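Local coordinates for lipoprotein, putative (Bacillus anthracis, PDB 4O4A) that is of unknown function, a putative lipoprotein of the DUF6843 family that may bind lipid, at residues R112-W117 / R160-Y165. Sequence-based numbering, arbitrary orientation.
Sequences RTENSW and RIQERY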
ATOM      1  N   ARG B 112      22.046 -13.663 -18.749  1.00 66.89           N
ATOM      2  CA  ARG B 112      20.695 -13.818 -19.212  1.00 74.85           C
ATOM      3  C   ARG B 112      20.783 -14.164 -20.690  1.00 75.38           C
ATOM      4  O   ARG B 112      21.502 -13.506 -21.430  1.00 70.52           O
ATOM      5  CB  ARG B 112      19.942 -12.525 -19.008  1.00 76.31           C
ATOM      6  CG  ARG B 112      18.446 -12.658 -19.124  1.00 88.84           C
ATOM      7  CD  ARG B 112      17.892 -11.280 -18.827  1.00 92.30           C
ATOM      8  NE  ARG B 112      16.526 -11.287 -18.313  1.00 93.66           N
ATOM      9  CZ  ARG B 112      16.229 -11.336 -17.018  1.00 90.76           C
ATOM     10  NH1 ARG B 112      14.958 -11.327 -16.633  1.00 96.35           N
ATOM     11  NH2 ARG B 112      17.198 -11.401 -16.103  1.00 83.26           N
ATOM     12  N   THR B 113      20.071 -15.201 -21.110  1.00 77.77           N
ATOM     13  CA  THR B 113      20.117 -15.631 -22.487  1.00 84.46           C
ATOM     14  C   THR B 113      18.833 -15.305 -23.244  1.00 88.43           C
ATOM     15  O   THR B 113      17.781 -15.814 -22.891  1.00 92.61           O
ATOM     16  CB  THR B 113      20.331 -17.165 -22.551  1.00 86.94           C
ATOM     17  OG1 THR B 113      21.578 -17.493 -21.945  1.00 84.65           O
ATOM     18  CG2 THR B 113      20.334 -17.690 -23.978  1.00 89.81           C
ATOM     19  N   GLU B 114      18.926 -14.425 -24.245  1.00 88.61           N
ATOM     20  CA  GLU B 114      17.799 -14.103 -25.148  1.00 98.63           C
ATOM     21  C   GLU B 114      18.186 -14.710 -26.469  1.00107.22           C
ATOM     22  O   GLU B 114      19.229 -14.337 -27.014  1.00 96.65           O
ATOM     23  CB  GLU B 114      17.549 -12.603 -25.363  1.00101.45           C
ATOM     24  CG  GLU B 114      16.485 -11.952 -24.439  1.00103.21           C
ATOM     25  CD  GLU B 114      16.653 -12.204 -22.949  1.00106.23           C
ATOM     26  OE1 GLU B 114      17.542 -12.977 -22.554  1.00115.26           O
ATOM     27  OE2 GLU B 114      15.862 -11.637 -22.162  1.00102.78           O
ATOM     28  N   ASN B 115      17.338 -15.605 -26.990  1.00117.19           N
ATOM     29  CA  ASN B 115      17.627 -16.345 -28.223  1.00125.60           C
ATOM     30  C   ASN B 115      18.763 -17.301 -27.891  1.00123.49           C
ATOM     31  O   ASN B 115      18.568 -18.253 -27.137  1.00117.84           O
ATOM     32  CB  ASN B 115      17.970 -15.409 -29.390  1.00126.16           C
ATOM     33  CG  ASN B 115      16.782 -14.592 -29.838  1.00127.21           C
ATOM     34  OD1 ASN B 115      15.649 -15.083 -29.868  1.00125.76           O
ATOM     35  ND2 ASN B 115      17.034 -13.343 -30.207  1.00122.90           N
ATOM     36  N   SER B 116      19.941 -17.056 -28.443  1.00121.67           N
ATOM     37  CA  SER B 116      21.097 -17.854 -28.112  1.00122.58           C
ATOM     38  C   SER B 116      22.214 -16.904 -27.683  1.00115.17           C
ATOM     39  O   SER B 116      23.358 -17.315 -27.530  1.00118.92           O
ATOM     40  CB  SER B 116      21.514 -18.701 -29.310  1.00129.08           C
ATOM     41  OG  SER B 116      22.556 -19.594 -28.970  1.00136.40           O
ATOM     42  N   TRP B 117      21.859 -15.637 -27.450  1.00103.81           N
ATOM     43  CA  TRP B 117      22.831 -14.611 -27.079  1.00 94.61           C
ATOM     44  C   TRP B 117      22.860 -14.404 -25.565  1.00 85.70           C
ATOM     45  O   TRP B 117      21.816 -14.227 -24.937  1.00 84.75           O
ATOM     46  CB  TRP B 117      22.482 -13.296 -27.778  1.00 93.58           C
ATOM     47  CG  TRP B 117      23.559 -12.276 -27.706  1.00 90.85           C
ATOM     48  CD1 TRP B 117      23.793 -11.389 -26.685  1.00 87.26           C
ATOM     49  CD2 TRP B 117      24.551 -12.012 -28.705  1.00 91.00           C
ATOM     50  NE1 TRP B 117      24.872 -10.597 -26.992  1.00 86.29           N
ATOM     51  CE2 TRP B 117      25.356 -10.957 -28.224  1.00 88.23           C
ATOM     52  CE3 TRP B 117      24.838 -12.561 -29.960  1.00 92.39           C
ATOM     53  CZ2 TRP B 117      26.427 -10.442 -28.955  1.00 84.01           C
ATOM     54  CZ3 TRP B 117      25.906 -12.047 -30.684  1.00 93.00           C
ATOM     55  CH2 TRP B 117      26.686 -10.997 -30.177  1.00 88.63           C
ATOM     56  N   ARG B 160      14.028  -2.915 -23.287  1.00 64.93           N
ATOM     57  CA  ARG B 160      14.579  -1.737 -23.969  1.00 68.15           C
ATOM     58  C   ARG B 160      15.765  -2.137 -24.817  1.00 66.16           C
ATOM     59  O   ARG B 160      15.947  -1.608 -25.909  1.00 65.82           O
ATOM     60  CB  ARG B 160      14.965  -0.558 -23.032  1.00 71.98           C
ATOM     61  CG  ARG B 160      13.770   0.247 -22.538  1.00 81.70           C
ATOM     62  CD  ARG B 160      14.149   1.612 -21.919  1.00 91.24           C
ATOM     63  NE  ARG B 160      15.312   1.599 -21.005  1.00 95.34           N
ATOM     64  CZ  ARG B 160      15.274   1.229 -19.718  1.00 94.04           C
ATOM     65  NH1 ARG B 160      16.382   1.281 -18.981  1.00 88.60           N
ATOM     66  NH2 ARG B 160      14.139   0.794 -19.162  1.00 93.35           N
ATOM     67  N   ILE B 161      16.561  -3.077 -24.317  1.00 63.90           N
ATOM     68  CA  ILE B 161      17.723  -3.571 -25.049  1.00 67.49           C
ATOM     69  C   ILE B 161      17.312  -4.297 -26.324  1.00 72.28           C
ATOM     70  O   ILE B 161      17.761  -3.957 -27.414  1.00 77.23           O
ATOM     71  CB  ILE B 161      18.584  -4.510 -24.180  1.00 67.29           C
ATOM     72  CG1 ILE B 161      19.335  -3.693 -23.122  1.00 65.95           C
ATOM     73  CG2 ILE B 161      19.597  -5.256 -25.038  1.00 72.28           C
ATOM     74  CD1 ILE B 161      20.131  -4.524 -22.143  1.00 64.49           C
ATOM     75  N   GLN B 162      16.455  -5.298 -26.184  1.00 76.08           N
ATOM     76  CA  GLN B 162      15.990  -6.056 -27.334  1.00 81.78           C
ATOM     77  C   GLN B 162      15.358  -5.153 -28.398  1.00 83.75           C
ATOM     78  O   GLN B 162      15.637  -5.289 -29.588  1.00 83.90           O
ATOM     79  CB  GLN B 162      15.062  -7.179 -26.860  1.00 86.29           C
ATOM     80  CG  GLN B 162      15.834  -8.360 -26.265  1.00 91.43           C
ATOM     81  CD  GLN B 162      16.095  -9.494 -27.254  1.00106.40           C
ATOM     82  OE1 GLN B 162      15.284  -9.763 -28.144  1.00115.29           O
ATOM     83  NE2 GLN B 162      17.197 -10.204 -27.063  1.00108.92           N
ATOM     84  N   GLU B 163      14.567  -4.193 -27.955  1.00 86.93           N
ATOM     85  CA  GLU B 163      13.874  -3.276 -28.836  1.00101.04           C
ATOM     86  C   GLU B 163      14.824  -2.275 -29.530  1.00104.38           C
ATOM     87  O   GLU B 163      14.877  -2.234 -30.746  1.00111.56           O
ATOM     88  CB  GLU B 163      12.737  -2.662 -27.991  1.00105.88           C
ATOM     89  CG  GLU B 163      11.807  -1.575 -28.532  1.00113.99           C
ATOM     90  CD  GLU B 163      10.627  -1.299 -27.585  1.00116.43           C
ATOM     91  OE1 GLU B 163      10.507  -1.976 -26.541  1.00106.76           O
ATOM     92  OE2 GLU B 163       9.801  -0.404 -27.882  1.00127.43           O
ATOM     93  N   ARG B 164      15.628  -1.542 -28.773  1.00114.94           N
ATOM     94  CA  ARG B 164      16.547  -0.549 -29.344  1.00119.51           C
ATOM     95  C   ARG B 164      17.744  -1.149 -30.074  1.00116.02           C
ATOM     96  O   ARG B 164      18.055  -0.749 -31.195  1.00125.58           O
ATOM     97  CB  ARG B 164      17.061   0.397 -28.236  1.00121.39           C
ATOM     98  CG  ARG B 164      17.742   1.671 -28.750  1.00126.00           C
ATOM     99  CD  ARG B 164      19.115   1.464 -29.372  1.00126.26           C
ATOM    100  NE  ARG B 164      19.657   2.696 -29.938  1.00134.85           N
ATOM    101  CZ  ARG B 164      20.271   3.660 -29.252  1.00140.35           C
ATOM    102  NH1 ARG B 164      20.408   3.585 -27.928  1.00140.42           N
ATOM    103  NH2 ARG B 164      20.730   4.729 -29.895  1.00139.41           N
ATOM    104  N   TYR B 165      18.411  -2.120 -29.468  1.00108.43           N
ATOM    105  CA  TYR B 165      19.640  -2.637 -30.061  1.00108.70           C
ATOM    106  C   TYR B 165      19.434  -3.805 -31.014  1.00105.53           C
ATOM    107  O   TYR B 165      20.360  -4.145 -31.746  1.00122.75           O
ATOM    108  CB  TYR B 165      20.696  -2.936 -28.968  1.00108.01           C
ATOM    109  CG  TYR B 165      21.171  -1.698 -28.228  1.00107.54           C
ATOM    110  CD1 TYR B 165      20.678  -1.379 -26.960  1.00109.07           C
ATOM    111  CD2 TYR B 165      22.108  -0.846 -28.797  1.00103.48           C
ATOM    112  CE1 TYR B 165      21.117  -0.252 -26.281  1.00107.01           C
ATOM    113  CE2 TYR B 165      22.548   0.280 -28.128  1.00103.23           C
ATOM    114  CZ  TYR B 165      22.052   0.572 -26.874  1.00105.12           C
ATOM    115  OH  TYR B 165      22.497   1.699 -26.233  1.00112.53           O
TER
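The amide of Q162 lies with its NE2 end against CB and CG of E114, the amide and carboxylate planes turned 41° apart. The modelled approach, 3.0 Å from NE2 of Q162 to CB of E114, is closer than a normal carbon-nitrogen contact and its exact value is doubtful. At the edge of the R112 guanidinium, in its plane, sits OE2 of E114, but NE of R112 is 3.9 Å from that oxygen, a long salt bridge. Next to Y165 in sequence, R164 lays CD over the centre of the Y165 ring, 3.7 Å above its plane, a hydrocarbon part of an arginine resting on an aromatic surface.

A bend in the E114 chain at chi2 (51°) carries its carboxylate back along the strand toward R112 and leaves CB and CG facing the helix. Q162 has CG anti to its carbonyl carbon, and its chain, bent at chi2, brings the amide to E114. N115 adds a looser approach, its ND2 4.4 Å from NE2 of Q162.

E114 and W117 form a hydrogen-bonded antiparallel pair, N of each bonding to O of the other, and N115 and S116 make the two-residue turn, roughly type II', of the hairpin between strands 104-114 and 117-126. Asparagine is one of the non-glycine residues that can take the first position of such a turn. Helix 149-166 runs past the hairpin end of the four-stranded sheet, where M158 also touches both R112 and E114.

This surface junction probably contributes van der Waals contact more than directional bonding. The E114 carboxylate is directed to R112, whose positive charge would offset its own. As modelled, the amide nitrogens of N115 and Q162 offer each other no acceptor, so no directional bond links them, although amide N and O are hard to tell apart at this resolution.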